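Side-chain contacts in 2-hydroxyisobutanoyl-CoA mutase large subunit (PDB 4R3U), which catalyses, together with a small cobalamin-binding subunit, the reversible isomerisation of 2-hydroxyisobutyryl-CoA and (S)-3-hydroxybutyryl-CoA: residues Pro476-Val480 with Asn481-Glu485; Ala549-Met553 with Gly554-Glu558; Ala163-Ala166 with Asp167-Leu170; Thr69-Glu72 with Asp73-Leu76. All blocks are in the same frame, centred on the assembly; numbering follows the deposited sequence.

All four contacts are local: each joins residues a few positions apart along the chain, at turns or a helix cap; none touches another. Contacts 2 and 3 are the nearest pair, with centres 22 Å and nearest atoms about 11 Å apart; both pack on helix 183-196 of the TIM-barrel domain. Contacts 2 and 4 lie on opposite sides of the chain's centre, 51 Å between centres. Contacts 1 and 4, 41 Å apart by centres, both touch the second large subunit. Cobalamin lies about 8 Å from the side chain of Val480 (contact 1) and about 12 Å from that of Met553 (contact 2); the Leu170 side chain (contact 3) is about 13 Å from 3-hydroxybutanoyl-CoA.

Contact 1: residues Pro476-Val480 with Asn481-Glu485; sequences PVIGV and NRFVE
Asn481 turns its amide oxygen back to the backbone N-H of Val477. With CG placed between its own backbone N and carbonyl carbon (chi1 67°), Asn481 OD1 accepts from Val477 N at 2.7 Å, the donor tilted 33° from the amide's carbonyl plane. Asn481 ND2 is held by Lys470 O and Lys475 O. Val477-Val480 is a type II beta turn with Gly479 at its third position, closed by Val480 N to Val477 O. The next N-H, Asn481 N, bonds the same Val477 O (2.9 Å), one residue wider than the turn bond.

Further along, Gly479 N donates to Arg482 O (2.7 Å). The apolar side is built differently: Ile478 CD1 touches CB and CG of Arg482 (each 3.8 Å), the two side chains crossing at a slant, and the same methyl meets the ring edge of Phe483 in its plane, at CD2 (4.0 Å).

Arg482 NE forms a salt bridge with Glu405 OE1 of the second subunit. The turn lies in the connection between helices 454-472 and 501-515; Val480 packs on Thr350 and Pro352 and on Asp127 of the small subunit, and Ile478 on Arg398 of the second subunit.

Contact 2: residues Ala549-Met553 with Gly554-Glu558; sequences AGATM and GDIVE
Thr552 and Asp555 exchange hydrogen bonds at the start of helix 553-564. Thr552 N donates to Asp555 OD2 over 2.8 Å with an N-H...O angle of 174°, reaching the carboxylate from above its plane, 36° out of it. In the other direction Asp555 N donates to Thr552 OG1 over 3.2 Å. The hydroxyl stands between the threonine's backbone N and carbonyl carbon (chi1 69°), which turns it toward the first turn of the helix. Both polar ends have second partners: Thr552 OG1 is hydrogen-bonded to Asp138 OD2, and Asp555 OD2 forms a salt bridge with Arg516, which probably favours the ionised carboxylate.

This reciprocal pair is a capping box, with Thr552 as N-cap. One residue, Ala551, separates it from Gly550, whose positive phi belongs to the Schellman motif ending helix 540-549, so the chain leaves one helix and enters the next within a few residues. Among the backbone bonds, Val557 N to Met553 O is short (2.7 Å), whereas Ile556 N to Thr552 O is weak at 3.4 Å.

The apolar contacts lie beside the cap. Met553 and Val557 run alongside one another, pointing the same way, with Met553 CG 4.0 Å from Val557 CG2; both side chains rest on Ile185 of helix 183-196. Ile556 extends CD1 to Ala551 CB (4.1 Å). These two also share Leu546 of helix 540-549, and on helix 518-532 Ala551 meets Val521 while Ile556 meets Leu528.

Contact 3: residues Ala163-Ala166 with Asp167-Leu170; sequences ALLA and DIDL
Leu165 and Leu170 meet across a type II beta turn that carries the chain out of helix 158-164 toward strand 175-178, so this is an apolar contact closing a helix-to-strand connection in the parallel TIM-barrel domain. Leu165 is the first residue to leave helical angles, and the turn runs from it to Ile168. The turn bond, Ile168 N to Leu165 O, measures 3.2 Å and is bent, with an N-H...O angle of 140° and the donor lying 44° out of the carbonyl plane. Asp167 has positive phi, as the third residue of such a turn does.

The leucines cross at about a right angle. One methyl of Leu170, CD2, settles against both branches of Leu165, 3.8 Å from CD2 and 3.9 Å from CD1. CG of Leu170 lies anti to its carbonyl carbon (chi1 -45°), which directs the side chain toward that of Leu165. Ile168 contributes less: its CG2 is 4.3 Å from Leu165 CD2, while its CG1 lies 3.4 Å from Ala166 O. Leu165 and Leu170 both pack on Tyr190 and Leu193 of helix 183-196 and on Val175 of strand 175-178.

Partners for the polar groups come from other segments. Asn111 also donates to Leu164 O, and Lys115 forms a salt bridge with Asp167. The division of chemistry implies that the buried leucines join turn, helix and strand by packing, whereas the carbonyls of Leu165, Ala166 and Ile168 each take a side-chain donor from Arg197 or Asn111, in addition to the turn bond at Leu165 O.

Contact 4: residues Thr69-Glu72 with Asp73-Leu76; sequences TPLE and DIGL
A short 3-10 turn carries this contact, its i+3 bonds running from Asp73 N to Pro70 O (3.1 Å) and from Ile74 N to Leu71 O (3.1 Å), while at the exit Gly75 N reaches the same Leu71 O (2.8 Å) in an alpha-type bond one residue wider. The two donors approach Leu71 O differently, Ile74 N standing 66° out of the carbonyl plane and Gly75 N nearly in line with the C=O bond. Gly75 takes positive phi as the chain leaves the turn.

Asp73 is met by Thr69, Pro70 and Glu72. Thr69 reaches its CB with the CG2 methyl at 4.1 Å, the two side chains crossing at about a right angle. With OG1 beside the threonine's backbone N (chi1 -58°) and CG2 anti to that N, the methyl is put toward Asp73 and the hydroxyl toward Thr427 OG1, its hydrogen-bond partner. Pro70 places its ring carbon CG 4.2 Å from Asp73 CG at a slant. The carboxylates of Glu72 and Asp73 are turned 67° apart and do not touch, with Glu72 OE2 5.5 Å from Asp73 OD1; Asp73 OD2 is engaged by a salt bridge to Lys322, which probably offsets the nearby like charge.

On the other side of the turn Leu71 CD2 touches Ile74 CD1 (4.0 Å). Both of these residues pack on Tyr420 of the second subunit, and Leu71 also meets Trp14 of its own chain.

The turn sits in the long loop between strands 56-57 and 97-102, where Lys322 and Arg318, the latter donating to Asp73 O, tie it to helix 306-327.

Contact 1: residues Pro476-Val480 with Asn481-Glu485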
ATOM      1  N   PRO A 476      -8.127  -7.466 -14.775  1.00 24.85           N
ATOM      2  CA  PRO A 476      -8.065  -8.290 -13.559  1.00 24.04           C
ATOM      3  C   PRO A 476      -8.633  -7.572 -12.349  1.00 26.85           C
ATOM      4  O   PRO A 476      -8.346  -6.374 -12.097  1.00 25.53           O
ATOM      5  CB  PRO A 476      -6.562  -8.581 -13.392  1.00 24.66           C
ATOM      6  CG  PRO A 476      -5.896  -8.068 -14.646  1.00 27.45           C
ATOM      7  CD  PRO A 476      -6.785  -7.003 -15.180  1.00 24.51           C
ATOM      8  N   VAL A 477      -9.517  -8.285 -11.642  1.00 24.40           N
ATOM      9  CA  VAL A 477     -10.125  -7.810 -10.396  1.00 22.52           C
ATOM     10  C   VAL A 477      -9.976  -8.975  -9.396  1.00 25.87           C
ATOM     11  O   VAL A 477     -10.697  -9.977  -9.485  1.00 26.25           O
ATOM     12  CB  VAL A 477     -11.563  -7.224 -10.517  1.00 23.76           C
ATOM     13  CG1 VAL A 477     -12.089  -6.792  -9.148  1.00 22.79           C
ATOM     14  CG2 VAL A 477     -11.590  -6.041 -11.480  1.00 23.21           C
ATOM     15  N   ILE A 478      -8.965  -8.855  -8.505  1.00 22.81           N
ATOM     16  CA  ILE A 478      -8.642  -9.850  -7.485  1.00 22.98           C
ATOM     17  C   ILE A 478      -9.883 -10.074  -6.575  1.00 28.90           C
ATOM     18  O   ILE A 478     -10.502  -9.107  -6.107  1.00 28.39           O
ATOM     19  CB  ILE A 478      -7.335  -9.486  -6.684  1.00 23.27           C
ATOM     20  CG1 ILE A 478      -6.109  -9.098  -7.576  1.00 22.85           C
ATOM     21  CG2 ILE A 478      -6.964 -10.534  -5.663  1.00 21.22           C
ATOM     22  CD1 ILE A 478      -5.614 -10.097  -8.659  1.00 21.93           C
ATOM     23  N   GLY A 479     -10.257 -11.341  -6.411  1.00 26.62           N
ATOM     24  CA  GLY A 479     -11.403 -11.747  -5.611  1.00 25.78           C
ATOM     25  C   GLY A 479     -12.657 -11.904  -6.443  1.00 27.09           C
ATOM     26  O   GLY A 479     -13.569 -12.636  -6.042  1.00 27.39           O
ATOM     27  N   VAL A 480     -12.686 -11.260  -7.631  1.00 23.00           N
ATOM     28  CA  VAL A 480     -13.837 -11.230  -8.537  1.00 23.57           C
ATOM     29  C   VAL A 480     -13.673 -12.143  -9.790  1.00 29.07           C
ATOM     30  O   VAL A 480     -14.592 -12.911 -10.096  1.00 29.41           O
ATOM     31  CB  VAL A 480     -14.248  -9.757  -8.847  1.00 24.13           C
ATOM     32  CG1 VAL A 480     -15.366  -9.649  -9.891  1.00 24.44           C
ATOM     33  CG2 VAL A 480     -14.637  -9.021  -7.568  1.00 22.72           C
ATOM     34  N   ASN A 481     -12.517 -12.055 -10.490  1.00 27.03           N
ATOM     35  CA  ASN A 481     -12.235 -12.831 -11.693  1.00 28.30           C
ATOM     36  C   ASN A 481     -10.850 -13.466 -11.667  1.00 31.88           C
ATOM     37  O   ASN A 481     -10.425 -14.103 -12.635  1.00 32.92           O
ATOM     38  CB  ASN A 481     -12.453 -11.986 -12.964  1.00 26.74           C
ATOM     39  CG  ASN A 481     -11.520 -10.818 -13.211  1.00 29.91           C
ATOM     40  OD1 ASN A 481     -10.462 -10.669 -12.592  1.00 29.65           O
ATOM     41  ND2 ASN A 481     -11.892  -9.969 -14.160  1.00 22.44           N
ATOM     42  N   ARG A 482     -10.195 -13.344 -10.515  1.00 29.07           N
ATOM     43  CA  ARG A 482      -8.833 -13.738 -10.225  1.00 28.70           C
ATOM     44  C   ARG A 482      -8.762 -14.121  -8.764  1.00 31.33           C
ATOM     45  O   ARG A 482      -9.242 -13.378  -7.887  1.00 30.69           O
ATOM     46  CB  ARG A 482      -7.950 -12.507 -10.450  1.00 28.74           C
ATOM     47  CG  ARG A 482      -6.688 -12.727 -11.222  1.00 39.56           C
ATOM     48  CD  ARG A 482      -6.849 -13.087 -12.691  1.00 39.39           C
ATOM     49  NE  ARG A 482      -5.531 -13.375 -13.263  1.00 57.99           N
ATOM     50  CZ  ARG A 482      -4.746 -14.408 -12.930  1.00 78.57           C
ATOM     51  NH1 ARG A 482      -3.557 -14.556 -13.500  1.00 72.17           N
ATOM     52  NH2 ARG A 482      -5.144 -15.292 -12.023  1.00 67.43           N
ATOM     53  N   PHE A 483      -8.148 -15.298  -8.497  1.00 28.54           N
ATOM     54  CA  PHE A 483      -7.943 -15.849  -7.156  1.00 26.83           C
ATOM     55  C   PHE A 483      -9.254 -15.889  -6.384  1.00 28.52           C
ATOM     56  O   PHE A 483      -9.286 -15.574  -5.192  1.00 29.57           O
ATOM     57  CB  PHE A 483      -6.798 -15.116  -6.406  1.00 26.28           C
ATOM     58  CG  PHE A 483      -5.480 -15.093  -7.151  1.00 26.32           C
ATOM     59  CD1 PHE A 483      -4.633 -16.188  -7.135  1.00 27.99           C
ATOM     60  CD2 PHE A 483      -5.109 -13.986  -7.906  1.00 27.08           C
ATOM     61  CE1 PHE A 483      -3.470 -16.200  -7.906  1.00 29.35           C
ATOM     62  CE2 PHE A 483      -3.942 -14.002  -8.684  1.00 28.72           C
ATOM     63  CZ  PHE A 483      -3.131 -15.107  -8.679  1.00 27.72           C
ATOM     64  N   VAL A 484     -10.349 -16.244  -7.096  1.00 25.72           N
ATOM     65  CA  VAL A 484     -11.711 -16.325  -6.571  1.00 25.49           C
ATOM     66  C   VAL A 484     -11.727 -17.455  -5.541  1.00 31.86           C
ATOM     67  O   VAL A 484     -11.097 -18.503  -5.762  1.00 33.30           O
ATOM     68  CB  VAL A 484     -12.790 -16.506  -7.692  1.00 27.34           C
ATOM     69  CG1 VAL A 484     -14.200 -16.456  -7.143  1.00 26.34           C
ATOM     70  CG2 VAL A 484     -12.632 -15.466  -8.786  1.00 26.66           C
ATOM     71  N   GLU A 485     -12.373 -17.200  -4.390  1.00 31.20           N
ATOM     72  CA  GLU A 485     -12.477 -18.104  -3.249  1.00 32.94           C
ATOM     73  C   GLU A 485     -13.920 -18.373  -2.906  1.00 43.28           C
ATOM     74  O   GLU A 485     -14.734 -17.474  -3.044  1.00 41.53           O
ATOM     75  CB  GLU A 485     -11.839 -17.445  -2.013  1.00 33.04           C
ATOM     76  CG  GLU A 485     -10.320 -17.440  -2.005  1.00 44.48           C
ATOM     77  CD  GLU A 485      -9.679 -16.608  -0.904  1.00 56.29           C
ATOM     78  OE1 GLU A 485     -10.262 -16.485   0.198  1.00 36.69           O
ATOM     79  OE2 GLU A 485      -8.583 -16.066  -1.158  1.00 54.88           O
TER
HETATM   80  O   HOH W   1     -13.166 -14.204  -4.066  1.00 20.30           O

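Contact 2: residues Ala549-Met553 with Gly554-Glu558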
ATOM      1  N   ALA A 549     -34.417  32.600  10.670  1.00 42.40           N
ATOM      2  CA  ALA A 549     -35.809  32.797  11.046  1.00 43.58           C
ATOM      3  C   ALA A 549     -36.587  31.495  11.350  1.00 48.41           C
ATOM      4  O   ALA A 549     -37.704  31.548  11.876  1.00 51.30           O
ATOM      5  CB  ALA A 549     -36.511  33.640   9.988  1.00 44.94           C
ATOM      6  N   GLY A 550     -35.979  30.359  11.045  1.00 43.29           N
ATOM      7  CA  GLY A 550     -36.566  29.043  11.269  1.00 42.48           C
ATOM      8  C   GLY A 550     -37.091  28.345  10.024  1.00 44.11           C
ATOM      9  O   GLY A 550     -37.823  27.355  10.138  1.00 41.54           O
ATOM     10  N   ALA A 551     -36.713  28.844   8.820  1.00 39.47           N
ATOM     11  CA  ALA A 551     -37.116  28.223   7.555  1.00 36.68           C
ATOM     12  C   ALA A 551     -36.374  26.902   7.390  1.00 36.93           C
ATOM     13  O   ALA A 551     -35.204  26.762   7.793  1.00 33.28           O
ATOM     14  CB  ALA A 551     -36.782  29.137   6.382  1.00 37.58           C
ATOM     15  N   THR A 552     -37.064  25.927   6.803  1.00 33.79           N
ATOM     16  CA  THR A 552     -36.476  24.624   6.513  1.00 31.14           C
ATOM     17  C   THR A 552     -35.967  24.668   5.084  1.00 36.18           C
ATOM     18  O   THR A 552     -36.317  25.586   4.338  1.00 37.98           O
ATOM     19  CB  THR A 552     -37.473  23.484   6.752  1.00 31.87           C
ATOM     20  OG1 THR A 552     -38.504  23.554   5.769  1.00 35.59           O
ATOM     21  CG2 THR A 552     -38.063  23.490   8.155  1.00 31.28           C
ATOM     22  N   MET A 553     -35.135  23.686   4.701  1.00 32.14           N
ATOM     23  CA  MET A 553     -34.612  23.575   3.347  1.00 31.25           C
ATOM     24  C   MET A 553     -35.786  23.426   2.349  1.00 39.03           C
ATOM     25  O   MET A 553     -35.797  24.086   1.311  1.00 40.28           O
ATOM     26  CB  MET A 553     -33.671  22.364   3.261  1.00 30.89           C
ATOM     27  CG  MET A 553     -33.159  22.114   1.868  1.00 31.49           C
ATOM     28  SD  MET A 553     -32.337  20.555   1.730  1.00 32.87           S
ATOM     29  CE  MET A 553     -30.793  20.948   2.404  1.00 29.17           C
ATOM     30  N   GLY A 554     -36.746  22.564   2.710  1.00 35.78           N
ATOM     31  CA  GLY A 554     -37.976  22.306   1.971  1.00 35.06           C
ATOM     32  C   GLY A 554     -38.791  23.555   1.724  1.00 36.35           C
ATOM     33  O   GLY A 554     -39.279  23.743   0.611  1.00 35.72           O
ATOM     34  N   ASP A 555     -38.914  24.436   2.739  1.00 33.63           N
ATOM     35  CA  ASP A 555     -39.650  25.716   2.603  1.00 35.74           C
ATOM     36  C   ASP A 555     -39.049  26.540   1.450  1.00 41.14           C
ATOM     37  O   ASP A 555     -39.781  26.974   0.555  1.00 42.52           O
ATOM     38  CB  ASP A 555     -39.575  26.560   3.898  1.00 38.29           C
ATOM     39  CG  ASP A 555     -40.296  26.050   5.130  1.00 47.82           C
ATOM     40  OD1 ASP A 555     -41.378  25.450   4.984  1.00 48.68           O
ATOM     41  OD2 ASP A 555     -39.815  26.314   6.243  1.00 55.88           O
ATOM     42  N   ILE A 556     -37.700  26.697   1.476  1.00 35.48           N
ATOM     43  CA  ILE A 556     -36.861  27.428   0.524  1.00 34.22           C
ATOM     44  C   ILE A 556     -36.898  26.784  -0.858  1.00 38.41           C
ATOM     45  O   ILE A 556     -37.185  27.484  -1.842  1.00 38.37           O
ATOM     46  CB  ILE A 556     -35.408  27.648   1.080  1.00 35.37           C
ATOM     47  CG1 ILE A 556     -35.440  28.408   2.452  1.00 35.50           C
ATOM     48  CG2 ILE A 556     -34.529  28.402   0.078  1.00 35.22           C
ATOM     49  CD1 ILE A 556     -34.168  28.284   3.314  1.00 33.62           C
ATOM     50  N   VAL A 557     -36.612  25.458  -0.926  1.00 33.64           N
ATOM     51  CA  VAL A 557     -36.592  24.650  -2.157  1.00 31.49           C
ATOM     52  C   VAL A 557     -37.947  24.656  -2.881  1.00 37.09           C
ATOM     53  O   VAL A 557     -37.988  24.916  -4.094  1.00 36.91           O
ATOM     54  CB  VAL A 557     -36.032  23.219  -1.915  1.00 32.49           C
ATOM     55  CG1 VAL A 557     -36.451  22.229  -3.007  1.00 30.42           C
ATOM     56  CG2 VAL A 557     -34.512  23.238  -1.742  1.00 31.67           C
ATOM     57  N   GLU A 558     -39.049  24.378  -2.140  1.00 34.00           N
ATOM     58  CA  GLU A 558     -40.405  24.321  -2.717  1.00 33.75           C
ATOM     59  C   GLU A 558     -40.875  25.626  -3.268  1.00 39.42           C
ATOM     60  O   GLU A 558     -41.430  25.641  -4.368  1.00 42.54           O
ATOM     61  CB  GLU A 558     -41.423  23.726  -1.750  1.00 34.95           C
ATOM     62  CG  GLU A 558     -41.212  22.244  -1.503  1.00 45.79           C
ATOM     63  CD  GLU A 558     -41.124  21.350  -2.728  1.00 67.71           C
ATOM     64  OE1 GLU A 558     -42.105  21.299  -3.507  1.00 57.51           O
ATOM     65  OE2 GLU A 558     -40.074  20.682  -2.888  1.00 62.34           O
TER

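Contact 3: residues Ala163-Ala166 with Asp167-Leu170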
ATOM      1  N   ALA A 163     -26.587  20.819  16.123  1.00 34.50           N
ATOM      2  CA  ALA A 163     -26.406  19.450  16.646  1.00 33.34           C
ATOM      3  C   ALA A 163     -25.223  18.802  15.968  1.00 37.86           C
ATOM      4  O   ALA A 163     -24.406  18.192  16.653  1.00 39.13           O
ATOM      5  CB  ALA A 163     -27.655  18.609  16.418  1.00 33.41           C
ATOM      6  N   LEU A 164     -25.103  18.989  14.635  1.00 33.78           N
ATOM      7  CA  LEU A 164     -24.028  18.471  13.792  1.00 33.45           C
ATOM      8  C   LEU A 164     -22.641  18.949  14.189  1.00 37.06           C
ATOM      9  O   LEU A 164     -21.703  18.161  14.187  1.00 37.77           O
ATOM     10  CB  LEU A 164     -24.290  18.813  12.304  1.00 33.27           C
ATOM     11  CG  LEU A 164     -23.215  18.364  11.280  1.00 36.41           C
ATOM     12  CD1 LEU A 164     -23.319  16.896  11.001  1.00 36.51           C
ATOM     13  CD2 LEU A 164     -23.320  19.137   9.999  1.00 36.49           C
ATOM     14  N   LEU A 165     -22.506  20.238  14.434  1.00 33.81           N
ATOM     15  CA  LEU A 165     -21.245  20.908  14.727  1.00 33.13           C
ATOM     16  C   LEU A 165     -21.096  21.303  16.204  1.00 37.13           C
ATOM     17  O   LEU A 165     -20.274  22.154  16.536  1.00 36.68           O
ATOM     18  CB  LEU A 165     -21.070  22.123  13.769  1.00 33.21           C
ATOM     19  CG  LEU A 165     -20.875  21.762  12.277  1.00 34.45           C
ATOM     20  CD1 LEU A 165     -21.117  22.946  11.381  1.00 33.02           C
ATOM     21  CD2 LEU A 165     -19.475  21.143  12.015  1.00 34.75           C
ATOM     22  N   ALA A 166     -21.850  20.629  17.090  1.00 33.82           N
ATOM     23  CA  ALA A 166     -21.796  20.852  18.531  1.00 34.59           C
ATOM     24  C   ALA A 166     -20.389  20.579  19.035  1.00 36.94           C
ATOM     25  O   ALA A 166     -19.775  19.592  18.627  1.00 34.23           O
ATOM     26  CB  ALA A 166     -22.797  19.949  19.240  1.00 34.54           C
ATOM     27  N   ASP A 167     -19.865  21.486  19.881  1.00 36.64           N
ATOM     28  CA  ASP A 167     -18.523  21.408  20.480  1.00 37.43           C
ATOM     29  C   ASP A 167     -17.372  21.388  19.438  1.00 42.31           C
ATOM     30  O   ASP A 167     -16.282  20.904  19.735  1.00 43.04           O
ATOM     31  CB  ASP A 167     -18.406  20.228  21.490  1.00 38.14           C
ATOM     32  CG  ASP A 167     -19.648  19.983  22.334  1.00 42.49           C
ATOM     33  OD1 ASP A 167     -19.971  20.849  23.198  1.00 43.46           O
ATOM     34  OD2 ASP A 167     -20.314  18.951  22.112  1.00 46.22           O
ATOM     35  N   ILE A 168     -17.614  21.935  18.228  1.00 37.85           N
ATOM     36  CA  ILE A 168     -16.614  21.978  17.159  1.00 37.06           C
ATOM     37  C   ILE A 168     -16.220  23.411  16.922  1.00 40.15           C
ATOM     38  O   ILE A 168     -17.086  24.207  16.564  1.00 40.03           O
ATOM     39  CB  ILE A 168     -17.131  21.288  15.839  1.00 38.56           C
ATOM     40  CG1 ILE A 168     -17.623  19.809  16.057  1.00 37.52           C
ATOM     41  CG2 ILE A 168     -16.106  21.427  14.695  1.00 37.84           C
ATOM     42  CD1 ILE A 168     -16.554  18.685  16.253  1.00 38.78           C
ATOM     43  N   ASP A 169     -14.932  23.755  17.117  1.00 38.30           N
ATOM     44  CA  ASP A 169     -14.474  25.161  16.942  1.00 39.69           C
ATOM     45  C   ASP A 169     -14.270  25.406  15.471  1.00 42.83           C
ATOM     46  O   ASP A 169     -13.234  25.028  14.945  1.00 43.27           O
ATOM     47  CB  ASP A 169     -13.179  25.454  17.731  1.00 41.33           C
ATOM     48  CG  ASP A 169     -12.846  26.917  17.884  1.00 45.60           C
ATOM     49  OD1 ASP A 169     -13.176  27.703  16.971  1.00 45.89           O
ATOM     50  OD2 ASP A 169     -12.265  27.284  18.925  1.00 49.49           O
ATOM     51  N   LEU A 170     -15.252  26.028  14.810  1.00 38.57           N
ATOM     52  CA  LEU A 170     -15.236  26.252  13.362  1.00 37.65           C
ATOM     53  C   LEU A 170     -14.108  27.129  12.841  1.00 40.67           C
ATOM     54  O   LEU A 170     -13.746  27.010  11.650  1.00 38.24           O
ATOM     55  CB  LEU A 170     -16.618  26.668  12.794  1.00 37.28           C
ATOM     56  CG  LEU A 170     -17.843  25.881  13.262  1.00 38.70           C
ATOM     57  CD1 LEU A 170     -19.119  26.593  12.866  1.00 38.92           C
ATOM     58  CD2 LEU A 170     -17.810  24.464  12.804  1.00 36.89           C
TER

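Contact 4: residues Thr69-Glu72 with Asp73-Leu76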
ATOM      1  N   THR A  69       9.093  18.285 -24.445  1.00 48.99           N
ATOM      2  CA  THR A  69       8.464  19.015 -23.345  1.00 47.93           C
ATOM      3  C   THR A  69       9.537  19.949 -22.750  1.00 53.35           C
ATOM      4  O   THR A  69      10.547  19.460 -22.227  1.00 52.83           O
ATOM      5  CB  THR A  69       7.903  18.079 -22.260  1.00 55.70           C
ATOM      6  OG1 THR A  69       6.953  17.184 -22.825  1.00 55.48           O
ATOM      7  CG2 THR A  69       7.264  18.836 -21.120  1.00 52.89           C
ATOM      8  N   PRO A  70       9.350  21.289 -22.815  1.00 50.57           N
ATOM      9  CA  PRO A  70      10.356  22.188 -22.225  1.00 50.55           C
ATOM     10  C   PRO A  70      10.375  22.028 -20.705  1.00 50.52           C
ATOM     11  O   PRO A  70       9.336  21.721 -20.107  1.00 49.17           O
ATOM     12  CB  PRO A  70       9.868  23.586 -22.636  1.00 53.23           C
ATOM     13  CG  PRO A  70       8.427  23.440 -22.863  1.00 56.49           C
ATOM     14  CD  PRO A  70       8.228  22.052 -23.398  1.00 51.57           C
ATOM     15  N   LEU A  71      11.554  22.247 -20.087  1.00 43.59           N
ATOM     16  CA  LEU A  71      11.725  22.145 -18.644  1.00 39.88           C
ATOM     17  C   LEU A  71      10.906  23.148 -17.849  1.00 43.66           C
ATOM     18  O   LEU A  71      10.597  22.867 -16.695  1.00 43.58           O
ATOM     19  CB  LEU A  71      13.198  22.152 -18.260  1.00 39.76           C
ATOM     20  CG  LEU A  71      14.011  20.922 -18.674  1.00 42.44           C
ATOM     21  CD1 LEU A  71      15.386  20.988 -18.080  1.00 42.17           C
ATOM     22  CD2 LEU A  71      13.312  19.610 -18.269  1.00 40.21           C
ATOM     23  N   GLU A  72      10.470  24.261 -18.485  1.00 40.58           N
ATOM     24  CA  GLU A  72       9.590  25.283 -17.892  1.00 40.18           C
ATOM     25  C   GLU A  72       8.218  24.704 -17.527  1.00 44.38           C
ATOM     26  O   GLU A  72       7.628  25.164 -16.549  1.00 44.28           O
ATOM     27  CB  GLU A  72       9.456  26.531 -18.800  1.00 43.26           C
ATOM     28  CG  GLU A  72       8.771  26.328 -20.144  1.00 54.57           C
ATOM     29  CD  GLU A  72       9.125  27.339 -21.214  1.00 92.37           C
ATOM     30  OE1 GLU A  72       9.820  26.964 -22.186  1.00100.15           O
ATOM     31  OE2 GLU A  72       8.682  28.504 -21.096  1.00 91.52           O
ATOM     32  N   ASP A  73       7.715  23.691 -18.309  1.00 39.90           N
ATOM     33  CA  ASP A  73       6.434  22.987 -18.111  1.00 37.60           C
ATOM     34  C   ASP A  73       6.496  21.977 -16.939  1.00 40.76           C
ATOM     35  O   ASP A  73       5.462  21.435 -16.515  1.00 38.02           O
ATOM     36  CB  ASP A  73       5.967  22.309 -19.422  1.00 39.10           C
ATOM     37  CG  ASP A  73       5.118  23.201 -20.313  1.00 51.55           C
ATOM     38  OD1 ASP A  73       5.075  24.416 -20.064  1.00 55.02           O
ATOM     39  OD2 ASP A  73       4.503  22.683 -21.257  1.00 56.74           O
ATOM     40  N   ILE A  74       7.723  21.707 -16.448  1.00 38.43           N
ATOM     41  CA  ILE A  74       7.970  20.870 -15.287  1.00 37.53           C
ATOM     42  C   ILE A  74       8.201  21.886 -14.162  1.00 40.66           C
ATOM     43  O   ILE A  74       7.301  22.111 -13.343  1.00 40.14           O
ATOM     44  CB  ILE A  74       9.125  19.855 -15.526  1.00 41.27           C
ATOM     45  CG1 ILE A  74       8.723  18.873 -16.661  1.00 40.49           C
ATOM     46  CG2 ILE A  74       9.437  19.091 -14.225  1.00 42.76           C
ATOM     47  CD1 ILE A  74       9.826  17.971 -17.209  1.00 39.92           C
ATOM     48  N   GLY A  75       9.330  22.588 -14.245  1.00 36.19           N
ATOM     49  CA  GLY A  75       9.688  23.697 -13.376  1.00 36.13           C
ATOM     50  C   GLY A  75       9.877  23.412 -11.900  1.00 40.59           C
ATOM     51  O   GLY A  75      10.696  22.563 -11.510  1.00 41.53           O
ATOM     52  N   LEU A  76       9.162  24.205 -11.063  1.00 34.85           N
ATOM     53  CA  LEU A  76       9.256  24.168  -9.606  1.00 32.74           C
ATOM     54  C   LEU A  76       7.868  24.241  -8.915  1.00 34.78           C
ATOM     55  O   LEU A  76       6.948  24.893  -9.438  1.00 32.80           O
ATOM     56  CB  LEU A  76      10.164  25.325  -9.125  1.00 33.64           C
ATOM     57  CG  LEU A  76      11.652  25.274  -9.533  1.00 38.34           C
ATOM     58  CD1 LEU A  76      12.314  26.638  -9.405  1.00 39.18           C
ATOM     59  CD2 LEU A  76      12.414  24.262  -8.715  1.00 40.27           C
TER